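Side-chain contacts in programmed Cell Death Protein 5 Homolog (Leishmania major, PDB 6VMT), which probably binds DNA, as a member of the PDCD5 family of small helical proteins: residues A[49-54]-A[83-88]; A[60-65]-A[97-102]; A[64-69]-A[89-94]; A[71-74]-A[78-81]. All coordinates share one frame; numbering follows the deposited sequence.

Interaction 1 of 4, residues A[49-54]-A[83-88]; sequences RERLKR and VSDDTV
Arg51 and Val88 bury the largest surfaces here, with Asp85 next, and between them they make a salt bridge with an apolar patch beside it. Arg51 leaves its helix toward the other segment, runs straight as far as CD and bends at chi3 (-76°), which swings NE onto the carboxylate of Asp85. The bond from Arg51 NE to Asp85 OD1 measures 2.5 Å, a short value not to be pressed at this resolution. OD1 lies at the edge of the guanidinium and in its plane; seen from the carboxylate, NE arrives on the syn side, somewhat out of plane, and the two flat groups are turned 30° apart. The bridge is one-pronged: Asp85 OD2 stays 3.6 Å from Arg51 NH2. One face of the same guanidinium has Arg54 NH2 over its centre, 3.5 Å above.

Val88 supplies the apolar part. Its CG1 touches Arg51 CD at 3.8 Å, where the two side chains run antiparallel alongside each other, and Leu52 CG, also at 3.8 Å. Leu52 goes on to Val66 and Glu67 further along helix 46-75, while Arg51 also rests on Arg89 and Leu92 of helix 85-103. That second helix starts at this contact: Ser84 is its N-cap, its OG accepting from Thr87 N.

Glu47 brings a like charge close to Asp85 OD2, so Arg51 probably offsets acidic crowding near the start of helix 85-103. Chemically, then, a partly buried ion pair lies beside aliphatic carbon, and Arg51 serves both, with NE in the ion pair and CD against the valine.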
loop_
_atom_site.group_PDB
_atom_site.type_symbol
_atom_site.label_atom_id
_atom_site.label_comp_id
_atom_site.label_asym_id
_atom_site.label_seq_id
_atom_site.Cartn_x
_atom_site.Cartn_y
_atom_site.Cartn_z
ATOM N N ARG A 49 -8.819 -9.053 -2.486
ATOM C CA ARG A 49 -7.758 -8.759 -1.497
ATOM C C ARG A 49 -6.772 -9.927 -1.405
ATOM O O ARG A 49 -5.565 -9.642 -1.298
ATOM C CB ARG A 49 -8.383 -8.429 -0.144
ATOM C CG ARG A 49 -8.116 -7.003 0.299
ATOM C CD ARG A 49 -9.286 -6.383 1.018
ATOM N NE ARG A 49 -9.668 -7.186 2.160
ATOM C CZ ARG A 49 -10.903 -7.577 2.442
ATOM N NH1 ARG A 49 -11.924 -7.223 1.674
ATOM N NH2 ARG A 49 -11.107 -8.320 3.518
ATOM N N GLU A 50 -7.255 -11.169 -1.448
ATOM C CA GLU A 50 -6.392 -12.380 -1.561
ATOM C C GLU A 50 -5.548 -12.288 -2.841
ATOM O O GLU A 50 -4.300 -12.398 -2.783
ATOM C CB GLU A 50 -7.245 -13.648 -1.575
ATOM C CG GLU A 50 -8.035 -13.827 -0.293
ATOM C CD GLU A 50 -8.839 -15.109 -0.200
ATOM O OE1 GLU A 50 -8.374 -16.138 -0.739
ATOM O OE2 GLU A 50 -9.929 -15.072 0.411
ATOM N N ARG A 51 -6.224 -12.082 -3.959
ATOM C CA ARG A 51 -5.596 -11.984 -5.292
ATOM C C ARG A 51 -4.416 -11.023 -5.207
ATOM O O ARG A 51 -3.359 -11.335 -5.758
ATOM C CB ARG A 51 -6.629 -11.518 -6.318
ATOM C CG ARG A 51 -6.046 -11.298 -7.703
ATOM C CD ARG A 51 -7.081 -10.861 -8.717
ATOM N NE ARG A 51 -7.919 -11.964 -9.156
ATOM C CZ ARG A 51 -7.570 -12.888 -10.041
ATOM N NH1 ARG A 51 -6.373 -12.872 -10.601
ATOM N NH2 ARG A 51 -8.427 -13.836 -10.358
ATOM N N LEU A 52 -4.586 -9.889 -4.547
ATOM C CA LEU A 52 -3.556 -8.818 -4.534
ATOM C C LEU A 52 -2.329 -9.291 -3.751
ATOM O O LEU A 52 -1.204 -8.926 -4.141
ATOM C CB LEU A 52 -4.159 -7.568 -3.891
ATOM C CG LEU A 52 -4.771 -6.547 -4.837
ATOM C CD1 LEU A 52 -5.456 -5.468 -4.021
ATOM C CD2 LEU A 52 -3.711 -5.931 -5.740
ATOM N N LYS A 53 -2.550 -10.019 -2.653
ATOM C CA LYS A 53 -1.470 -10.529 -1.774
ATOM C C LYS A 53 -0.853 -11.738 -2.476
ATOM O O LYS A 53 0.386 -11.841 -2.514
ATOM C CB LYS A 53 -2.020 -10.816 -0.375
ATOM C CG LYS A 53 -2.548 -9.575 0.340
ATOM C CD LYS A 53 -2.482 -9.630 1.854
ATOM C CE LYS A 53 -2.654 -8.272 2.504
ATOM N NZ LYS A 53 -2.458 -8.350 3.969
ATOM N N ARG A 54 -1.691 -12.563 -3.098
ATOM C CA ARG A 54 -1.238 -13.720 -3.909
ATOM C C ARG A 54 -0.223 -13.276 -4.968
ATOM O O ARG A 54 0.752 -14.004 -5.157
ATOM C CB ARG A 54 -2.430 -14.380 -4.595
ATOM C CG ARG A 54 -2.319 -15.889 -4.697
ATOM C CD ARG A 54 -3.683 -16.399 -5.090
ATOM N NE ARG A 54 -4.104 -15.821 -6.359
ATOM C CZ ARG A 54 -5.368 -15.688 -6.744
ATOM N NH1 ARG A 54 -6.344 -16.079 -5.946
ATOM N NH2 ARG A 54 -5.668 -15.153 -7.916
ATOM N N VAL A 83 -14.506 -2.689 -4.285
ATOM C CA VAL A 83 -13.955 -2.950 -5.638
ATOM C C VAL A 83 -13.873 -4.467 -5.800
ATOM O O VAL A 83 -13.260 -5.134 -4.931
ATOM C CB VAL A 83 -12.601 -2.230 -5.754
ATOM C CG1 VAL A 83 -11.812 -2.585 -6.982
ATOM C CG2 VAL A 83 -12.777 -0.738 -5.673
ATOM N N SER A 84 -14.496 -4.987 -6.864
ATOM C CA SER A 84 -14.669 -6.432 -7.187
ATOM C C SER A 84 -13.327 -7.069 -7.547
ATOM O O SER A 84 -12.498 -6.344 -8.087
ATOM C CB SER A 84 -15.621 -6.559 -8.340
ATOM O OG SER A 84 -15.123 -5.855 -9.473
ATOM N N ASP A 85 -13.155 -8.385 -7.337
ATOM C CA ASP A 85 -11.999 -9.190 -7.838
ATOM C C ASP A 85 -11.804 -8.946 -9.341
ATOM O O ASP A 85 -10.660 -8.813 -9.789
ATOM C CB ASP A 85 -12.223 -10.683 -7.587
ATOM C CG ASP A 85 -11.164 -11.614 -8.166
ATOM O OD1 ASP A 85 -9.997 -11.467 -7.778
ATOM O OD2 ASP A 85 -11.519 -12.493 -8.991
ATOM N N ASP A 86 -12.911 -8.879 -10.077
ATOM C CA ASP A 86 -12.953 -8.673 -11.547
ATOM C C ASP A 86 -12.239 -7.359 -11.885
ATOM O O ASP A 86 -11.477 -7.336 -12.838
ATOM C CB ASP A 86 -14.400 -8.717 -12.057
ATOM C CG ASP A 86 -15.302 -9.764 -11.396
ATOM O OD1 ASP A 86 -15.387 -9.785 -10.134
ATOM O OD2 ASP A 86 -15.936 -10.546 -12.144
ATOM N N THR A 87 -12.477 -6.289 -11.133
ATOM C CA THR A 87 -11.817 -4.969 -11.349
ATOM C C THR A 87 -10.355 -5.033 -10.906
ATOM O O THR A 87 -9.505 -4.414 -11.577
ATOM C CB THR A 87 -12.521 -3.825 -10.609
ATOM O OG1 THR A 87 -13.922 -3.799 -10.889
ATOM C CG2 THR A 87 -11.954 -2.485 -11.002
ATOM N N VAL A 88 -10.053 -5.740 -9.815
ATOM C CA VAL A 88 -8.647 -5.942 -9.367
ATOM C C VAL A 88 -7.874 -6.612 -10.509
ATOM O O VAL A 88 -6.877 -6.027 -10.989
ATOM C CB VAL A 88 -8.588 -6.772 -8.075
ATOM C CG1 VAL A 88 -7.174 -7.226 -7.756
ATOM C CG2 VAL A 88 -9.178 -6.008 -6.901
#

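Interaction 2 of 4, residues A[60-65]-A[97-102]; sequences AGRSQA and NQEAES
The guanidinium of Arg62 is met by Glu99 at its edge, with OE1 close to the guanidinium plane, rather than from over a face, and the carboxylate is turned 32° from it. The salt bridge runs from Arg62 NH2 to Glu99 OE1 at 3.3 Å, weak by length although nearly straight at the hydrogen (164°). The same oxygen lies 3.3 Å from Arg62 CD, so the carboxylate lodges against the inner curve of the arginine. That curve comes from two bends in the arginine chain, at chi2 (128°) and chi3, which bring NH2 back round to OE1.

Glu99 does the reaching. It points toward helix 46-75 and is extended beyond CG, and its second oxygen comes down on the base of the arginine, with OE2 3.5 Å from Arg62 CA. Gly61 lies just beyond, at the edge of the contact. Helix 46-75 is kinked here, its usual backbone bonds missing at the N atoms of Gly61 and Arg62. Arg62 also leans on Ala96 and Leu92, one and two turns before Glu99 on helix 85-103.

Near the end of that helix, Ser102 OG turns back to Gln98 O at 2.7 Å, an oxygen that also takes the backbone N of Ser102.

One weak ion pair at the surface, with little area buried, implies a loose tie between the helices, which solvent probably weakens further.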
loop_
_atom_site.group_PDB
_atom_site.type_symbol
_atom_site.label_atom_id
_atom_site.label_comp_id
_atom_site.label_asym_id
_atom_site.label_seq_id
_atom_site.Cartn_x
_atom_site.Cartn_y
_atom_site.Cartn_z
ATOM N N ALA A 60 5.450 -7.962 -6.087
ATOM C CA ALA A 60 5.065 -6.992 -5.038
ATOM C C ALA A 60 4.785 -5.620 -5.661
ATOM O O ALA A 60 3.712 -5.060 -5.386
ATOM C CB ALA A 60 6.138 -6.915 -3.989
ATOM N N GLY A 61 5.690 -5.114 -6.494
ATOM C CA GLY A 61 5.588 -3.757 -7.070
ATOM C C GLY A 61 4.291 -3.564 -7.833
ATOM O O GLY A 61 3.756 -2.435 -7.870
ATOM N N ARG A 62 3.810 -4.631 -8.466
ATOM C CA ARG A 62 2.627 -4.594 -9.354
ATOM C C ARG A 62 1.387 -4.406 -8.493
ATOM O O ARG A 62 0.696 -3.401 -8.654
ATOM C CB ARG A 62 2.512 -5.918 -10.101
ATOM C CG ARG A 62 1.500 -5.881 -11.226
ATOM C CD ARG A 62 2.170 -6.365 -12.485
ATOM N NE ARG A 62 1.947 -7.781 -12.725
ATOM C CZ ARG A 62 2.698 -8.513 -13.528
ATOM N NH1 ARG A 62 2.413 -9.792 -13.708
ATOM N NH2 ARG A 62 3.725 -7.957 -14.151
ATOM N N SER A 63 1.182 -5.368 -7.595
ATOM C CA SER A 63 0.101 -5.427 -6.589
ATOM C C SER A 63 0.084 -4.136 -5.780
ATOM O O SER A 63 -1.005 -3.659 -5.454
ATOM C CB SER A 63 0.282 -6.616 -5.708
ATOM O OG SER A 63 -0.125 -6.307 -4.393
ATOM N N GLN A 64 1.252 -3.580 -5.500
ATOM C CA GLN A 64 1.382 -2.312 -4.748
ATOM C C GLN A 64 0.919 -1.143 -5.616
ATOM O O GLN A 64 0.291 -0.238 -5.065
ATOM C CB GLN A 64 2.816 -2.118 -4.272
ATOM C CG GLN A 64 3.154 -0.673 -3.940
ATOM C CD GLN A 64 4.510 -0.548 -3.291
ATOM O OE1 GLN A 64 4.901 -1.371 -2.464
ATOM N NE2 GLN A 64 5.233 0.493 -3.667
ATOM N N ALA A 65 1.213 -1.133 -6.914
ATOM C CA ALA A 65 0.788 -0.023 -7.811
ATOM C C ALA A 65 -0.747 0.061 -7.868
ATOM O O ALA A 65 -1.286 1.167 -8.023
ATOM C CB ALA A 65 1.391 -0.172 -9.186
ATOM N N ASN A 97 0.960 -4.596 -17.939
ATOM C CA ASN A 97 1.031 -4.213 -19.357
ATOM C C ASN A 97 1.860 -2.948 -19.518
ATOM O O ASN A 97 2.667 -2.898 -20.441
ATOM C CB ASN A 97 -0.354 -4.017 -19.938
ATOM C CG ASN A 97 -0.255 -4.182 -21.419
ATOM O OD1 ASN A 97 0.396 -5.126 -21.877
ATOM N ND2 ASN A 97 -0.787 -3.212 -22.134
ATOM N N GLN A 98 1.645 -1.967 -18.647
ATOM C CA GLN A 98 2.307 -0.641 -18.714
ATOM C C GLN A 98 3.737 -0.744 -18.184
ATOM O O GLN A 98 4.541 0.083 -18.595
ATOM C CB GLN A 98 1.502 0.379 -17.925
ATOM C CG GLN A 98 1.403 1.710 -18.638
ATOM C CD GLN A 98 0.771 1.590 -20.003
ATOM O OE1 GLN A 98 -0.196 0.852 -20.202
ATOM N NE2 GLN A 98 1.314 2.336 -20.955
ATOM N N GLU A 99 4.024 -1.723 -17.312
ATOM C CA GLU A 99 5.395 -2.070 -16.839
ATOM C C GLU A 99 6.209 -2.478 -18.067
ATOM O O GLU A 99 7.286 -1.903 -18.268
ATOM C CB GLU A 99 5.400 -3.193 -15.784
ATOM C CG GLU A 99 5.203 -2.706 -14.347
ATOM C CD GLU A 99 4.766 -3.712 -13.276
ATOM O OE1 GLU A 99 4.962 -4.942 -13.492
ATOM O OE2 GLU A 99 4.225 -3.259 -12.206
ATOM N N ALA A 100 5.687 -3.424 -18.853
ATOM C CA ALA A 100 6.278 -3.900 -20.125
ATOM C C ALA A 100 6.381 -2.751 -21.136
ATOM O O ALA A 100 7.413 -2.657 -21.780
ATOM C CB ALA A 100 5.468 -5.034 -20.666
ATOM N N GLU A 101 5.375 -1.887 -21.256
ATOM C CA GLU A 101 5.382 -0.791 -22.265
ATOM C C GLU A 101 6.420 0.281 -21.904
ATOM O O GLU A 101 6.859 0.990 -22.828
ATOM C CB GLU A 101 4.007 -0.139 -22.408
ATOM C CG GLU A 101 3.843 0.596 -23.726
ATOM C CD GLU A 101 3.726 -0.345 -24.912
ATOM O OE1 GLU A 101 2.708 -1.060 -24.987
ATOM O OE2 GLU A 101 4.655 -0.367 -25.755
ATOM N N SER A 102 6.747 0.446 -20.613
ATOM C CA SER A 102 7.885 1.277 -20.125
ATOM C C SER A 102 9.191 0.625 -20.585
ATOM O O SER A 102 9.970 1.298 -21.278
ATOM C CB SER A 102 7.874 1.436 -18.620
ATOM O OG SER A 102 6.587 1.793 -18.150
#

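Interaction 3 of 4, residues A[64-69]-A[89-94]; sequences QAVEMH and RELLGQ
Val66 and Leu91 meet at a slant in the apolar part of this contact, each starting out toward the other helix, with their CA atoms 6.4 Å apart. Val66 uses both branches. CG2, which stands beside its own backbone N, lies 3.8 Å from Leu91 CB, while CG1 reaches the far end of the leucine, 4.0 Å from Leu91 CD1. Leu91 is thus gripped at its root and at one methyl. Leu92 joins from the flank: its CD2 comes to 4.0 Å from Val66 CG2, and the same valine methyl sits 3.9 Å from the backbone N of Leu92.

This is the interior of the compact helical bundle of the PDCD5 fold, where helix 46-75 packs on helix 85-103. The two short segments pass with their axes 9.5 Å apart at the closest point, and their N-to-C directions differ by 120°. Leu52, from earlier on helix 46-75, touches Val66 from another direction, and Met95, a turn beyond Leu91, does so too. On the other side of helix 46-75, Glu67 faces Lys36 and Leu40 of helix 12-43.

The aromatic share is smaller. His69, one turn after Val66, carries CG anti to its backbone N (chi1 177°) and brings ring atom CD2 to 4.2 Å from Leu91 CD1, the methyl approaching the imidazole obliquely. Met95 also touches His69, and Ile70 rests on Leu91.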
loop_
_atom_site.group_PDB
_atom_site.type_symbol
_atom_site.label_atom_id
_atom_site.label_comp_id
_atom_site.label_asym_id
_atom_site.label_seq_id
_atom_site.Cartn_x
_atom_site.Cartn_y
_atom_site.Cartn_z
ATOM N N GLN A 64 1.252 -3.580 -5.500
ATOM C CA GLN A 64 1.382 -2.312 -4.748
ATOM C C GLN A 64 0.919 -1.143 -5.616
ATOM O O GLN A 64 0.291 -0.238 -5.065
ATOM C CB GLN A 64 2.816 -2.118 -4.272
ATOM C CG GLN A 64 3.154 -0.673 -3.940
ATOM C CD GLN A 64 4.510 -0.548 -3.291
ATOM O OE1 GLN A 64 4.901 -1.371 -2.464
ATOM N NE2 GLN A 64 5.233 0.493 -3.667
ATOM N N ALA A 65 1.213 -1.133 -6.914
ATOM C CA ALA A 65 0.788 -0.023 -7.811
ATOM C C ALA A 65 -0.747 0.061 -7.868
ATOM O O ALA A 65 -1.286 1.167 -8.023
ATOM C CB ALA A 65 1.391 -0.172 -9.186
ATOM N N VAL A 66 -1.437 -1.067 -7.736
ATOM C CA VAL A 66 -2.925 -1.132 -7.792
ATOM C C VAL A 66 -3.484 -0.550 -6.491
ATOM O O VAL A 66 -4.311 0.358 -6.571
ATOM C CB VAL A 66 -3.394 -2.579 -8.038
ATOM C CG1 VAL A 66 -4.832 -2.802 -7.616
ATOM C CG2 VAL A 66 -3.208 -2.971 -9.490
ATOM N N GLU A 67 -3.052 -1.094 -5.350
ATOM C CA GLU A 67 -3.420 -0.644 -3.993
ATOM C C GLU A 67 -3.263 0.876 -3.939
ATOM O O GLU A 67 -4.212 1.546 -3.588
ATOM C CB GLU A 67 -2.551 -1.370 -2.969
ATOM C CG GLU A 67 -2.830 -2.873 -2.812
ATOM C CD GLU A 67 -1.945 -3.575 -1.768
ATOM O OE1 GLU A 67 -1.043 -2.910 -1.185
ATOM O OE2 GLU A 67 -2.130 -4.793 -1.519
ATOM N N MET A 68 -2.148 1.435 -4.382
ATOM C CA MET A 68 -1.987 2.916 -4.430
ATOM C C MET A 68 -3.151 3.502 -5.204
ATOM O O MET A 68 -3.667 4.518 -4.823
ATOM C CB MET A 68 -0.710 3.366 -5.151
ATOM C CG MET A 68 0.524 3.551 -4.236
ATOM S SD MET A 68 2.120 3.786 -5.150
ATOM C CE MET A 68 1.850 5.403 -5.877
ATOM N N HIS A 69 -3.435 2.952 -6.365
ATOM C CA HIS A 69 -4.419 3.535 -7.299
ATOM C C HIS A 69 -5.806 3.420 -6.680
ATOM O O HIS A 69 -6.527 4.415 -6.699
ATOM C CB HIS A 69 -4.394 2.839 -8.655
ATOM C CG HIS A 69 -5.427 3.373 -9.589
ATOM N ND1 HIS A 69 -5.291 4.601 -10.229
ATOM C CD2 HIS A 69 -6.624 2.884 -9.952
ATOM C CE1 HIS A 69 -6.353 4.825 -10.968
ATOM N NE2 HIS A 69 -7.184 3.782 -10.807
ATOM N N ARG A 89 -8.343 -7.784 -10.940
ATOM C CA ARG A 89 -7.716 -8.598 -12.021
ATOM C C ARG A 89 -7.464 -7.691 -13.226
ATOM O O ARG A 89 -6.335 -7.638 -13.689
ATOM C CB ARG A 89 -8.604 -9.812 -12.301
ATOM C CG ARG A 89 -8.802 -10.140 -13.768
ATOM C CD ARG A 89 -9.311 -11.550 -14.016
ATOM N NE ARG A 89 -9.020 -11.909 -15.404
ATOM C CZ ARG A 89 -7.798 -12.118 -15.932
ATOM N NH1 ARG A 89 -6.694 -12.031 -15.205
ATOM N NH2 ARG A 89 -7.681 -12.424 -17.211
ATOM N N GLU A 90 -8.462 -6.922 -13.639
ATOM C CA GLU A 90 -8.364 -5.928 -14.747
ATOM C C GLU A 90 -7.184 -4.992 -14.478
ATOM O O GLU A 90 -6.300 -4.931 -15.329
ATOM C CB GLU A 90 -9.695 -5.183 -14.885
ATOM C CG GLU A 90 -9.910 -4.456 -16.202
ATOM C CD GLU A 90 -11.346 -3.958 -16.391
ATOM O OE1 GLU A 90 -11.876 -3.317 -15.455
ATOM O OE2 GLU A 90 -11.956 -4.221 -17.466
ATOM N N LEU A 91 -7.137 -4.339 -13.307
ATOM C CA LEU A 91 -6.065 -3.361 -12.938
ATOM C C LEU A 91 -4.700 -4.061 -12.928
ATOM O O LEU A 91 -3.763 -3.531 -13.547
ATOM C CB LEU A 91 -6.355 -2.739 -11.570
ATOM C CG LEU A 91 -7.562 -1.804 -11.439
ATOM C CD1 LEU A 91 -7.618 -1.239 -10.041
ATOM C CD2 LEU A 91 -7.509 -0.657 -12.415
ATOM N N LEU A 92 -4.570 -5.230 -12.304
ATOM C CA LEU A 92 -3.274 -5.981 -12.302
ATOM C C LEU A 92 -2.755 -6.236 -13.731
ATOM O O LEU A 92 -1.565 -6.075 -13.983
ATOM C CB LEU A 92 -3.487 -7.303 -11.585
ATOM C CG LEU A 92 -3.463 -7.216 -10.064
ATOM C CD1 LEU A 92 -3.852 -8.536 -9.451
ATOM C CD2 LEU A 92 -2.103 -6.832 -9.574
ATOM N N GLY A 93 -3.612 -6.604 -14.665
ATOM C CA GLY A 93 -3.205 -6.658 -16.076
ATOM C C GLY A 93 -2.745 -5.307 -16.584
ATOM O O GLY A 93 -1.722 -5.262 -17.224
ATOM N N GLN A 94 -3.477 -4.233 -16.320
ATOM C CA GLN A 94 -3.173 -2.908 -16.908
ATOM C C GLN A 94 -1.805 -2.425 -16.434
ATOM O O GLN A 94 -1.150 -1.703 -17.190
ATOM C CB GLN A 94 -4.217 -1.876 -16.501
ATOM C CG GLN A 94 -5.572 -2.051 -17.177
ATOM C CD GLN A 94 -6.396 -0.783 -17.156
ATOM O OE1 GLN A 94 -6.118 0.163 -17.889
ATOM N NE2 GLN A 94 -7.426 -0.747 -16.318
#

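Interaction 4 of 4, residues A[71-74]-A[78-81]; sequences IQAV and KMQP
Val74 faces the loop with both of its methyls, each turned to a different partner. CG1, anti to the backbone N (chi1 180°), is directed at the proline ring and lies 3.6 Å from Pro81 CG, with Pro81 CB and CD a little further off. CG2 takes the other direction and sits 4.0 Å from Met79 CB. The valine therefore wedges between two loop residues, meeting each side chain at a slant. Met79 in turn leans back over the helix: its CB points toward it, and SD passes alongside Ala73 at 3.8 Å from the alanine CB. Val74 also touches Phe43 of helix 12-43, so the last turns of helix 46-75 are also in touch with the long first helix.

Beside these apolar pairs, the backbone turns out of the helix. Ala73 O accepts from Lys78 N at 2.8 Å, and Met79 N lies at 3.5 Å from the same oxygen, a weak second bond. The lysine backbone is thus drawn in while the rest of the side chain runs off from the helix; of the side chain CB stays closest, 3.5 Å from Ala73 O. Its ammonium is linked only loosely to the helix, through a water that donates to Gln72 OE1 at 2.6 Å and accepts from Lys78 NZ in a weak bond.

A carbonyl near the C-terminal end of helix 46-75, where fewer helical N-H groups are at hand, is thus satisfied by the returning loop. Polar pinning of the main chain and apolar packing of Val74 work together to fix how the chain leaves the helix, with the charged tail of Lys78 left outside.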
loop_
_atom_site.group_PDB
_atom_site.type_symbol
_atom_site.label_atom_id
_atom_site.label_comp_id
_atom_site.label_asym_id
_atom_site.label_seq_id
_atom_site.Cartn_x
_atom_site.Cartn_y
_atom_site.Cartn_z
ATOM N N ILE A 71 -6.765 3.187 -3.648
ATOM C CA ILE A 71 -6.917 4.091 -2.488
ATOM C C ILE A 71 -7.101 5.516 -2.989
ATOM O O ILE A 71 -8.087 6.138 -2.585
ATOM C CB ILE A 71 -5.702 3.973 -1.583
ATOM C CG1 ILE A 71 -5.659 2.591 -0.953
ATOM C CG2 ILE A 71 -5.717 5.082 -0.554
ATOM C CD1 ILE A 71 -4.446 2.378 -0.111
ATOM N N GLN A 72 -6.178 6.048 -3.788
ATOM C CA GLN A 72 -6.311 7.456 -4.258
ATOM C C GLN A 72 -7.672 7.588 -4.942
ATOM O O GLN A 72 -8.335 8.584 -4.705
ATOM C CB GLN A 72 -5.125 7.935 -5.116
ATOM C CG GLN A 72 -5.041 7.359 -6.526
ATOM C CD GLN A 72 -5.829 8.061 -7.618
ATOM O OE1 GLN A 72 -6.043 9.271 -7.599
ATOM N NE2 GLN A 72 -6.254 7.300 -8.617
ATOM N N ALA A 73 -8.112 6.571 -5.685
ATOM C CA ALA A 73 -9.309 6.602 -6.553
ATOM C C ALA A 73 -10.596 6.614 -5.734
ATOM O O ALA A 73 -11.487 7.395 -6.039
ATOM C CB ALA A 73 -9.279 5.388 -7.419
ATOM N N VAL A 74 -10.734 5.675 -4.808
ATOM C CA VAL A 74 -11.901 5.580 -3.892
ATOM C C VAL A 74 -11.931 6.851 -3.008
ATOM O O VAL A 74 -12.947 7.599 -2.993
ATOM C CB VAL A 74 -11.807 4.278 -3.085
ATOM C CG1 VAL A 74 -12.960 4.124 -2.128
ATOM C CG2 VAL A 74 -11.748 3.061 -3.983
ATOM N N LYS A 78 -13.686 8.491 -7.419
ATOM C CA LYS A 78 -13.484 8.139 -8.853
ATOM C C LYS A 78 -13.763 6.649 -9.106
ATOM O O LYS A 78 -13.911 6.287 -10.282
ATOM C CB LYS A 78 -12.089 8.592 -9.303
ATOM C CG LYS A 78 -11.923 10.109 -9.332
ATOM C CD LYS A 78 -11.093 10.656 -10.470
ATOM C CE LYS A 78 -10.900 12.155 -10.385
ATOM N NZ LYS A 78 -9.628 12.584 -11.019
ATOM N N MET A 79 -13.878 5.839 -8.053
ATOM C CA MET A 79 -14.176 4.378 -8.085
ATOM C C MET A 79 -15.222 4.094 -7.017
ATOM O O MET A 79 -15.221 4.794 -6.001
ATOM C CB MET A 79 -12.947 3.546 -7.719
ATOM C CG MET A 79 -12.525 2.514 -8.766
ATOM S SD MET A 79 -10.741 2.103 -8.601
ATOM C CE MET A 79 -10.849 0.656 -7.558
ATOM N N GLN A 80 -16.068 3.098 -7.241
ATOM C CA GLN A 80 -17.178 2.747 -6.332
ATOM C C GLN A 80 -16.709 1.574 -5.493
ATOM O O GLN A 80 -16.557 0.467 -5.999
ATOM C CB GLN A 80 -18.427 2.410 -7.154
ATOM C CG GLN A 80 -19.640 1.982 -6.333
ATOM C CD GLN A 80 -20.634 3.093 -6.090
ATOM O OE1 GLN A 80 -20.810 3.994 -6.914
ATOM N NE2 GLN A 80 -21.316 3.021 -4.954
ATOM N N PRO A 81 -16.495 1.763 -4.177
ATOM C CA PRO A 81 -16.207 0.648 -3.288
ATOM C C PRO A 81 -17.482 -0.125 -2.998
ATOM O O PRO A 81 -18.563 0.439 -3.070
ATOM C CB PRO A 81 -15.673 1.312 -2.025
ATOM C CG PRO A 81 -16.304 2.677 -2.015
ATOM C CD PRO A 81 -16.563 3.040 -3.462
HETATM O O HOH W 1 -7.945 10.513 -8.877
#

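In the fold
From the N terminus, the long helix 12-43 comes first and none of the four contacts starts on it; all begin on helix 46-75. Interaction 1 joins the early part of that helix to the start of helix 85-103, and interactions 2 and 3 start further on, from overlapping ranges that share Gln64 and Ala65. Both of these cross interaction 1 along the chain, and they touch it: Leu52 meets Ser63 and Val66. Interaction 4 closes the short turn after helix 46-75 and is nested inside the loops closed by the other three. Interactions 1 to 3 thus bind helix 46-75 to helix 85-103, while interaction 4 shapes the connection between them.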